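Local coordinates for protein cytochrome P450 (PDB 5L92) that binds heme and the steroid corticosterone and, as a cytochrome P450 monooxygenase, probably hydroxylates steroids with molecular oxygen, at residues E60-F65 against I87-H92; A36-D41 against K305-G310. All coordinates share one frame; numbering follows the deposited sequence.

Contact 1: E60-F65 against I87-H92; sequences EQKNIF and IDPPKH. With HEM (protoporphyrin IX containing Fe), chain C.
Pro89 turns the CG corner of its ring toward the side chains of Lys62 and Asn63, which both meet it. Asn63 lays OD1 against that corner, 3.9 Å from Pro89 CG, and the aliphatic part of Lys62 reaches the same atom with CD, at 4.2 Å. Lys62 has CG between its backbone N and carbonyl carbon (chi1 57°), which sets the chain beside the proline while NZ ends up farther from it. This outer side is loose, with Asn63 exposed to solvent: no hydrogen bond joins the segments, and Lys62 O stays 4.3 Å from Asp88 OD1. Asp88 is instead held by Ser66 and the backbone N of Ser67, just past the 60-65 loop. In the P450 fold the 87-92 segment, with a cis peptide before Pro90, leads into helix 91-97, which borders the heme. The tight part lies on the heme side and does not involve 60-65. With CG anti to the backbone N (chi1 174°), the buried His92 ring meets a heme propionate edge-on, and NE2 donates to heme O1D over 2.6 Å in a nearly straight bond (169° at the hydrogen). His350, packed edge-to-face with His92, also hydrogen-bonds the heme, as do Arg96 and Arg294.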
ATOM      1  N   GLU A  60     -12.337   5.802  11.895  1.00 31.66           N
ATOM      2  CA  GLU A  60     -12.711   7.194  12.154  1.00 34.31           C
ATOM      3  C   GLU A  60     -12.432   7.599  13.601  1.00 33.13           C
ATOM      4  O   GLU A  60     -12.111   8.760  13.873  1.00 33.99           O
ATOM      5  CB  GLU A  60     -14.185   7.439  11.850  1.00 36.67           C
ATOM      6  CG  GLU A  60     -14.446   7.743  10.395  1.00 41.26           C
ATOM      7  CD  GLU A  60     -15.929   7.756  10.041  1.00 48.98           C
ATOM      8  OE1 GLU A  60     -16.784   7.696  10.960  1.00 51.42           O
ATOM      9  OE2 GLU A  60     -16.240   7.824   8.832  1.00 50.64           O
ATOM     10  N   GLN A  61     -12.561   6.673  14.545  1.00 33.06           N
ATOM     11  CA  GLN A  61     -12.480   7.038  15.958  1.00 34.76           C
ATOM     12  C   GLN A  61     -11.027   6.992  16.437  1.00 34.47           C
ATOM     13  O   GLN A  61     -10.601   6.130  17.211  1.00 33.33           O
ATOM     14  CB  GLN A  61     -13.399   6.152  16.776  1.00 35.97           C
ATOM     15  CG  GLN A  61     -14.865   6.433  16.516  1.00 39.92           C
ATOM     16  CD  GLN A  61     -15.727   5.925  17.638  1.00 47.81           C
ATOM     17  OE1 GLN A  61     -15.980   4.727  17.745  1.00 50.26           O
ATOM     18  NE2 GLN A  61     -16.155   6.829  18.507  1.00 53.95           N
ATOM     19  N   LYS A  62     -10.288   7.985  15.944  1.00 34.22           N
ATOM     20  CA  LYS A  62      -8.846   8.151  16.162  1.00 35.40           C
ATOM     21  C   LYS A  62      -8.482   8.306  17.630  1.00 36.89           C
ATOM     22  O   LYS A  62      -7.373   7.936  18.028  1.00 37.71           O
ATOM     23  CB  LYS A  62      -8.366   9.399  15.418  1.00 37.99           C
ATOM     24  CG  LYS A  62      -9.175  10.648  15.904  1.00 38.93           C
ATOM     25  CD  LYS A  62      -9.174  11.828  14.982  1.00 41.39           C
ATOM     26  CE  LYS A  62     -10.029  12.936  15.556  1.00 40.24           C
ATOM     27  NZ  LYS A  62     -11.321  13.044  14.868  1.00 53.45           N
ATOM     28  N   ASN A  63      -9.360   8.893  18.439  1.00 37.34           N
ATOM     29  CA  ASN A  63      -9.041   9.104  19.845  1.00 39.57           C
ATOM     30  C   ASN A  63      -9.376   7.892  20.692  1.00 41.30           C
ATOM     31  O   ASN A  63      -8.976   7.831  21.857  1.00 43.95           O
ATOM     32  CB  ASN A  63      -9.763  10.355  20.362  1.00 39.13           C
ATOM     33  CG  ASN A  63      -9.265  11.625  19.675  1.00 39.77           C
ATOM     34  OD1 ASN A  63      -8.061  11.786  19.462  1.00 41.24           O
ATOM     35  ND2 ASN A  63     -10.186  12.493  19.263  1.00 41.87           N
ATOM     36  N   ILE A  64     -10.056   6.902  20.126  1.00 38.24           N
ATOM     37  CA  ILE A  64     -10.295   5.640  20.809  1.00 36.68           C
ATOM     38  C   ILE A  64      -9.375   4.549  20.290  1.00 33.97           C
ATOM     39  O   ILE A  64      -8.746   3.844  21.084  1.00 34.00           O
ATOM     40  CB  ILE A  64     -11.777   5.225  20.700  1.00 37.87           C
ATOM     41  CG1 ILE A  64     -12.633   6.245  21.460  1.00 42.68           C
ATOM     42  CG2 ILE A  64     -11.990   3.829  21.252  1.00 37.49           C
ATOM     43  CD1 ILE A  64     -14.123   5.935  21.450  1.00 46.32           C
ATOM     44  N   PHE A  65      -9.204   4.462  18.967  1.00 32.80           N
ATOM     45  CA  PHE A  65      -8.422   3.410  18.337  1.00 30.91           C
ATOM     46  C   PHE A  65      -7.129   4.065  17.886  1.00 30.39           C
ATOM     47  O   PHE A  65      -7.072   4.733  16.848  1.00 29.49           O
ATOM     48  CB  PHE A  65      -9.205   2.734  17.205  1.00 28.89           C
ATOM     49  CG  PHE A  65     -10.430   2.033  17.678  1.00 29.39           C
ATOM     50  CD1 PHE A  65     -10.359   0.761  18.220  1.00 28.34           C
ATOM     51  CD2 PHE A  65     -11.654   2.645  17.597  1.00 30.32           C
ATOM     52  CE1 PHE A  65     -11.502   0.126  18.682  1.00 29.57           C
ATOM     53  CE2 PHE A  65     -12.790   2.010  18.027  1.00 31.17           C
ATOM     54  CZ  PHE A  65     -12.710   0.745  18.572  1.00 30.57           C
ATOM     55  N   ILE A  87       1.472   8.171  14.654  1.00 35.35           N
ATOM     56  CA  ILE A  87       1.275   9.189  15.670  1.00 35.81           C
ATOM     57  C   ILE A  87      -0.183   9.617  15.696  1.00 35.95           C
ATOM     58  O   ILE A  87      -0.881   9.588  14.676  1.00 36.01           O
ATOM     59  CB  ILE A  87       2.216  10.390  15.445  1.00 35.79           C
ATOM     60  CG1 ILE A  87       2.040  10.942  14.040  1.00 35.39           C
ATOM     61  CG2 ILE A  87       3.667   9.942  15.681  1.00 36.97           C
ATOM     62  CD1 ILE A  87       2.774  12.246  13.771  1.00 37.87           C
ATOM     63  N   ASP A  88      -0.639   9.988  16.885  1.00 35.61           N
ATOM     64  CA  ASP A  88      -2.001  10.385  17.197  1.00 35.60           C
ATOM     65  C   ASP A  88      -2.111  11.890  17.229  1.00 37.68           C
ATOM     66  O   ASP A  88      -1.105  12.601  17.252  1.00 37.70           O
ATOM     67  CB  ASP A  88      -2.424   9.814  18.560  1.00 36.27           C
ATOM     68  CG  ASP A  88      -2.818   8.338  18.505  1.00 37.53           C
ATOM     69  OD1 ASP A  88      -3.121   7.819  17.402  1.00 36.25           O
ATOM     70  OD2 ASP A  88      -2.851   7.690  19.580  1.00 38.72           O
ATOM     71  N   PRO A  89      -3.336  12.427  17.262  1.00 38.04           N
ATOM     72  CA  PRO A  89      -3.473  13.868  17.456  1.00 40.63           C
ATOM     73  C   PRO A  89      -2.978  14.280  18.850  1.00 41.26           C
ATOM     74  O   PRO A  89      -2.985  13.444  19.770  1.00 39.76           O
ATOM     75  CB  PRO A  89      -4.978  14.110  17.318  1.00 42.81           C
ATOM     76  CG  PRO A  89      -5.543  12.864  16.713  1.00 41.05           C
ATOM     77  CD  PRO A  89      -4.644  11.759  17.151  1.00 38.25           C
ATOM     78  N   PRO A  90      -2.578  15.552  19.026  1.00 41.44           N
ATOM     79  CA  PRO A  90      -2.515  16.687  18.086  1.00 42.40           C
ATOM     80  C   PRO A  90      -1.253  16.746  17.219  1.00 42.36           C
ATOM     81  O   PRO A  90      -1.209  17.526  16.277  1.00 44.92           O
ATOM     82  CB  PRO A  90      -2.572  17.907  19.026  1.00 46.18           C
ATOM     83  CG  PRO A  90      -1.929  17.432  20.268  1.00 42.90           C
ATOM     84  CD  PRO A  90      -2.335  15.987  20.417  1.00 43.04           C
ATOM     85  N   LYS A  91      -0.244  15.933  17.546  1.00 41.39           N
ATOM     86  CA  LYS A  91       0.979  15.865  16.757  1.00 42.98           C
ATOM     87  C   LYS A  91       0.722  15.425  15.306  1.00 43.07           C
ATOM     88  O   LYS A  91       1.461  15.830  14.388  1.00 40.86           O
ATOM     89  CB  LYS A  91       1.946  14.916  17.465  1.00 42.00           C
ATOM     90  CG  LYS A  91       3.369  14.783  16.907  1.00 44.39           C
ATOM     91  CD  LYS A  91       4.091  16.137  16.813  1.00 57.73           C
ATOM     92  CE  LYS A  91       5.612  15.966  16.654  1.00 62.37           C
ATOM     93  NZ  LYS A  91       6.319  17.226  16.262  1.00 69.49           N
ATOM     94  N   HIS A  92      -0.302  14.594  15.064  1.00 38.71           N
ATOM     95  CA  HIS A  92      -0.513  14.118  13.695  1.00 36.84           C
ATOM     96  C   HIS A  92      -0.859  15.269  12.766  1.00 36.41           C
ATOM     97  O   HIS A  92      -0.313  15.379  11.663  1.00 36.95           O
ATOM     98  CB  HIS A  92      -1.625  13.070  13.612  1.00 35.24           C
ATOM     99  CG  HIS A  92      -1.934  12.689  12.198  1.00 33.08           C
ATOM    100  ND1 HIS A  92      -2.941  13.286  11.469  1.00 32.83           N
ATOM    101  CD2 HIS A  92      -1.320  11.821  11.353  1.00 33.43           C
ATOM    102  CE1 HIS A  92      -2.961  12.778  10.248  1.00 33.10           C
ATOM    103  NE2 HIS A  92      -1.990  11.884  10.152  1.00 33.95           N
TER
HETATM  104  CHA HEM C 501      -1.397   5.827   4.632  1.00 26.11           C
HETATM  105  CHB HEM C 501      -2.785   2.464   1.363  1.00 24.31           C
HETATM  106  CHC HEM C 501       0.190   4.309  -1.931  1.00 25.51           C
HETATM  107  CHD HEM C 501       1.893   7.295   1.479  1.00 26.34           C
HETATM  108  C1A HEM C 501      -2.061   4.784   3.998  1.00 25.59           C
HETATM  109  C2A HEM C 501      -3.155   4.026   4.564  1.00 25.52           C
HETATM  110  C3A HEM C 501      -3.524   3.096   3.671  1.00 25.46           C
HETATM  111  C4A HEM C 501      -2.700   3.247   2.494  1.00 25.00           C
HETATM  112  CMA HEM C 501      -4.651   2.060   3.848  1.00 25.60           C
HETATM  113  CAA HEM C 501      -3.777   4.236   5.973  1.00 25.60           C
HETATM  114  CBA HEM C 501      -2.817   3.848   7.099  1.00 26.25           C
HETATM  115  CGA HEM C 501      -3.516   3.730   8.427  1.00 27.06           C
HETATM  116  O1A HEM C 501      -4.635   4.232   8.590  1.00 25.97           O
HETATM  117  O2A HEM C 501      -2.973   3.105   9.353  1.00 28.18           O
HETATM  118  C1B HEM C 501      -2.152   2.672   0.161  1.00 24.65           C
HETATM  119  C2B HEM C 501      -2.422   2.011  -1.109  1.00 25.53           C
HETATM  120  C3B HEM C 501      -1.569   2.531  -2.008  1.00 25.72           C
HETATM  121  C4B HEM C 501      -0.747   3.515  -1.330  1.00 25.22           C
HETATM  122  CMB HEM C 501      -3.518   0.952  -1.337  1.00 24.70           C
HETATM  123  CAB HEM C 501      -1.420   2.256  -3.519  1.00 25.76           C
HETATM  124  CBB HEM C 501      -2.414   1.762  -4.273  1.00 27.93           C
HETATM  125  C1C HEM C 501       0.912   5.289  -1.291  1.00 25.88           C
HETATM  126  C2C HEM C 501       1.999   6.041  -1.860  1.00 26.40           C
HETATM  127  C3C HEM C 501       2.447   6.865  -0.931  1.00 27.20           C
HETATM  128  C4C HEM C 501       1.708   6.647   0.282  1.00 25.62           C
HETATM  129  CMC HEM C 501       2.531   5.968  -3.314  1.00 26.76           C
HETATM  130  CAC HEM C 501       3.628   7.811  -1.183  1.00 27.57           C
HETATM  131  CBC HEM C 501       3.478   9.123  -1.028  1.00 32.84           C
HETATM  132  C1D HEM C 501       1.167   7.166   2.628  1.00 26.38           C
HETATM  133  C2D HEM C 501       1.410   7.909   3.848  1.00 27.87           C
HETATM  134  C3D HEM C 501       0.492   7.517   4.744  1.00 28.09           C
HETATM  135  C4D HEM C 501      -0.334   6.502   4.098  1.00 27.22           C
HETATM  136  CMD HEM C 501       2.559   8.942   3.993  1.00 27.92           C
HETATM  137  CAD HEM C 501       0.299   7.998   6.204  1.00 28.95           C
HETATM  138  CBD HEM C 501      -0.736   9.138   6.279  1.00 29.65           C
HETATM  139  CGD HEM C 501      -1.085   9.556   7.694  1.00 31.41           C
HETATM  140  O1D HEM C 501      -1.585  10.688   7.892  1.00 32.45           O
HETATM  141  O2D HEM C 501      -0.905   8.772   8.660  1.00 31.70           O
HETATM  142  NA  HEM C 501      -1.793   4.302   2.724  1.00 26.91           N
HETATM  143  NB  HEM C 501      -1.116   3.561  -0.019  1.00 25.96           N
HETATM  144  NC  HEM C 501       0.770   5.680   0.029  1.00 27.49           N
HETATM  145  ND  HEM C 501       0.124   6.302   2.837  1.00 27.57           N
HETATM  146 FE   HEM C 501      -0.538   5.039   1.339  1.00 22.92          FE

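Contact 2: A36-D41 against K305-G310; sequences APVQWD and KKLKAG
Strand 38-41 and strand 305-307 pass at 53°, their axes 8.3 Å apart at closest approach, so they meet through side chains and one lysine-to-carbonyl bond rather than as paired neighbours. They belong to different sheets of the P450 fold: 38-41 is an outermost strand of the mixed five-stranded sheet, whereas 305-307 forms a two-stranded antiparallel hairpin with 300-302. Val38 and Lys305 point at each other and their side chains run by one another, heading opposite ways. The CG1 methyl of Val38, anti to its backbone N (chi1 169°), lies against the root of the lysine, 3.7 Å from Lys305 CG. The same methyl also faces Leu307 CD1, a looser apolar approach of 4.4 Å. Trp47 of the adjoining strand 46-49 touches Val38, Lys305 and Leu307, while Leu302 from the hairpin also packs on Val38 and Leu307. Bends at chi2 and chi4 steer the lysine chain to the outer edge of strand 38-41, where NZ donates to Val38 O at 2.9 Å, in the carbonyl plane with a C=O...N angle of 156°. A water accepts from the same NZ and from Trp40 N, the latter at 2.8 Å.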
ATOM      1  N   ALA A  36     -20.015 -13.377  13.162  1.00 39.63           N
ATOM      2  CA  ALA A  36     -19.519 -12.539  14.251  1.00 37.36           C
ATOM      3  C   ALA A  36     -18.456 -11.605  13.672  1.00 34.82           C
ATOM      4  O   ALA A  36     -17.255 -11.905  13.702  1.00 33.19           O
ATOM      5  CB  ALA A  36     -18.942 -13.388  15.388  1.00 40.30           C
ATOM      6  N   PRO A  37     -18.867 -10.453  13.136  1.00 33.70           N
ATOM      7  CA  PRO A  37     -17.912  -9.580  12.453  1.00 32.77           C
ATOM      8  C   PRO A  37     -16.896  -8.913  13.381  1.00 30.75           C
ATOM      9  O   PRO A  37     -15.922  -8.350  12.884  1.00 28.94           O
ATOM     10  CB  PRO A  37     -18.817  -8.542  11.786  1.00 32.04           C
ATOM     11  CG  PRO A  37     -20.018  -8.491  12.692  1.00 33.28           C
ATOM     12  CD  PRO A  37     -20.242  -9.926  13.044  1.00 33.71           C
ATOM     13  N   VAL A  38     -17.105  -8.932  14.691  1.00 32.03           N
ATOM     14  CA  VAL A  38     -16.131  -8.450  15.671  1.00 31.58           C
ATOM     15  C   VAL A  38     -15.818  -9.628  16.565  1.00 32.36           C
ATOM     16  O   VAL A  38     -16.702 -10.114  17.270  1.00 34.00           O
ATOM     17  CB  VAL A  38     -16.661  -7.268  16.488  1.00 31.92           C
ATOM     18  CG1 VAL A  38     -15.741  -6.936  17.694  1.00 32.10           C
ATOM     19  CG2 VAL A  38     -16.827  -6.063  15.585  1.00 32.53           C
ATOM     20  N   GLN A  39     -14.577 -10.106  16.552  1.00 32.54           N
ATOM     21  CA  GLN A  39     -14.309 -11.240  17.420  1.00 33.05           C
ATOM     22  C   GLN A  39     -12.849 -11.352  17.804  1.00 31.45           C
ATOM     23  O   GLN A  39     -11.937 -11.006  17.039  1.00 29.94           O
ATOM     24  CB  GLN A  39     -14.815 -12.555  16.808  1.00 36.11           C
ATOM     25  CG  GLN A  39     -14.035 -13.205  15.700  1.00 40.91           C
ATOM     26  CD  GLN A  39     -14.756 -14.480  15.210  1.00 47.87           C
ATOM     27  OE1 GLN A  39     -15.345 -14.516  14.117  1.00 45.61           O
ATOM     28  NE2 GLN A  39     -14.758 -15.508  16.049  1.00 47.21           N
ATOM     29  N   TRP A  40     -12.662 -11.777  19.052  1.00 29.70           N
ATOM     30  CA  TRP A  40     -11.337 -11.953  19.608  1.00 29.20           C
ATOM     31  C   TRP A  40     -10.765 -13.255  19.079  1.00 29.98           C
ATOM     32  O   TRP A  40     -11.404 -14.315  19.171  1.00 28.88           O
ATOM     33  CB  TRP A  40     -11.391 -11.964  21.130  1.00 29.40           C
ATOM     34  CG  TRP A  40     -10.063 -12.244  21.796  1.00 29.25           C
ATOM     35  CD1 TRP A  40      -9.667 -13.408  22.405  1.00 29.04           C
ATOM     36  CD2 TRP A  40      -8.980 -11.332  21.942  1.00 28.63           C
ATOM     37  NE1 TRP A  40      -8.402 -13.270  22.911  1.00 28.90           N
ATOM     38  CE2 TRP A  40      -7.952 -12.008  22.648  1.00 28.38           C
ATOM     39  CE3 TRP A  40      -8.768 -10.014  21.544  1.00 28.45           C
ATOM     40  CZ2 TRP A  40      -6.735 -11.411  22.959  1.00 28.32           C
ATOM     41  CZ3 TRP A  40      -7.520  -9.410  21.862  1.00 30.37           C
ATOM     42  CH2 TRP A  40      -6.540 -10.110  22.563  1.00 28.84           C
ATOM     43  N   ASP A  41      -9.580 -13.166  18.499  1.00 29.15           N
ATOM     44  CA  ASP A  41      -8.844 -14.340  18.059  1.00 30.42           C
ATOM     45  C   ASP A  41      -7.775 -14.674  19.085  1.00 30.01           C
ATOM     46  O   ASP A  41      -6.808 -13.922  19.260  1.00 28.62           O
ATOM     47  CB  ASP A  41      -8.190 -14.151  16.697  1.00 32.26           C
ATOM     48  CG  ASP A  41      -7.739 -15.460  16.140  1.00 34.52           C
ATOM     49  OD1 ASP A  41      -8.631 -16.286  15.822  1.00 37.52           O
ATOM     50  OD2 ASP A  41      -6.525 -15.705  16.119  1.00 34.53           O
ATOM     51  N   LYS A 305     -19.450  -5.906  21.484  1.00 40.67           N
ATOM     52  CA  LYS A 305     -18.312  -6.543  22.114  1.00 40.51           C
ATOM     53  C   LYS A 305     -17.547  -5.513  22.931  1.00 39.96           C
ATOM     54  O   LYS A 305     -17.521  -4.337  22.595  1.00 39.09           O
ATOM     55  CB  LYS A 305     -17.401  -7.162  21.058  1.00 39.26           C
ATOM     56  CG  LYS A 305     -18.027  -8.343  20.306  1.00 41.37           C
ATOM     57  CD  LYS A 305     -18.041  -9.596  21.185  1.00 41.80           C
ATOM     58  CE  LYS A 305     -18.750 -10.750  20.483  1.00 48.51           C
ATOM     59  NZ  LYS A 305     -17.812 -11.482  19.590  1.00 52.37           N
ATOM     60  N   LYS A 306     -16.906  -5.961  23.991  1.00 40.97           N
ATOM     61  CA  LYS A 306     -16.311  -5.055  24.969  1.00 40.18           C
ATOM     62  C   LYS A 306     -14.794  -5.132  24.838  1.00 35.15           C
ATOM     63  O   LYS A 306     -14.153  -6.022  25.395  1.00 35.00           O
ATOM     64  CB  LYS A 306     -16.792  -5.408  26.374  1.00 44.95           C
ATOM     65  CG  LYS A 306     -18.302  -5.239  26.516  1.00 48.75           C
ATOM     66  CD  LYS A 306     -18.804  -5.760  27.839  1.00 60.80           C
ATOM     67  CE  LYS A 306     -18.419  -4.817  28.972  1.00 76.59           C
ATOM     68  NZ  LYS A 306     -18.494  -5.455  30.327  1.00 69.02           N
ATOM     69  N   LEU A 307     -14.227  -4.180  24.112  1.00 34.82           N
ATOM     70  CA  LEU A 307     -12.795  -4.147  23.898  1.00 34.42           C
ATOM     71  C   LEU A 307     -12.157  -3.431  25.085  1.00 34.51           C
ATOM     72  O   LEU A 307     -12.723  -2.481  25.615  1.00 34.52           O
ATOM     73  CB  LEU A 307     -12.489  -3.456  22.570  1.00 32.54           C
ATOM     74  CG  LEU A 307     -12.804  -4.252  21.284  1.00 31.92           C
ATOM     75  CD1 LEU A 307     -14.231  -4.724  21.155  1.00 33.81           C
ATOM     76  CD2 LEU A 307     -12.518  -3.435  20.080  1.00 32.00           C
ATOM     77  N   LYS A 308     -11.013  -3.929  25.542  1.00 35.65           N
ATOM     78  CA  LYS A 308     -10.349  -3.388  26.721  1.00 36.98           C
ATOM     79  C   LYS A 308      -9.135  -2.559  26.327  1.00 35.97           C
ATOM     80  O   LYS A 308      -8.435  -2.874  25.352  1.00 35.04           O
ATOM     81  CB  LYS A 308      -9.880  -4.488  27.682  1.00 38.59           C
ATOM     82  CG  LYS A 308     -10.936  -5.478  28.044  1.00 40.05           C
ATOM     83  CD  LYS A 308     -12.126  -4.799  28.704  1.00 40.95           C
ATOM     84  CE  LYS A 308     -13.062  -5.829  29.283  1.00 41.52           C
ATOM     85  NZ  LYS A 308     -12.322  -6.582  30.347  1.00 45.12           N
ATOM     86  N   ALA A 309      -8.884  -1.522  27.123  1.00 35.31           N
ATOM     87  CA  ALA A 309      -7.675  -0.717  27.016  1.00 34.38           C
ATOM     88  C   ALA A 309      -6.466  -1.591  26.739  1.00 33.69           C
ATOM     89  O   ALA A 309      -6.245  -2.595  27.420  1.00 33.99           O
ATOM     90  CB  ALA A 309      -7.472   0.079  28.321  1.00 34.19           C
ATOM     91  N   GLY A 310      -5.670  -1.196  25.732  1.00 32.56           N
ATOM     92  CA  GLY A 310      -4.444  -1.900  25.424  1.00 31.50           C
ATOM     93  C   GLY A 310      -4.565  -3.132  24.544  1.00 33.01           C
ATOM     94  O   GLY A 310      -3.537  -3.682  24.135  1.00 32.87           O
TER
HETATM   95  O   HOH W   1     -14.912 -12.592  20.525  1.00 34.09           O

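Both contacts lie well out from the centre of the chain, but contact 1 is a surface meeting of loops and contact 2 is partly buried. In contact 1 the touching groups meet without a hydrogen bond, and the strong polar interaction runs inward to the heme; in contact 2 apolar packing and a lysine-to-carbonyl bond join the two segments directly. The same sheet system ties them together: Phe65 begins the outermost strand at one end of the mixed sheet, and 38-41 is the outermost strand at the other. Although their centres are about 19 Å apart, the contacts touch where Phe65 CE1 packs against Leu307 CD2 at 4.0 Å, and Val300 of the hairpin lies against both residues.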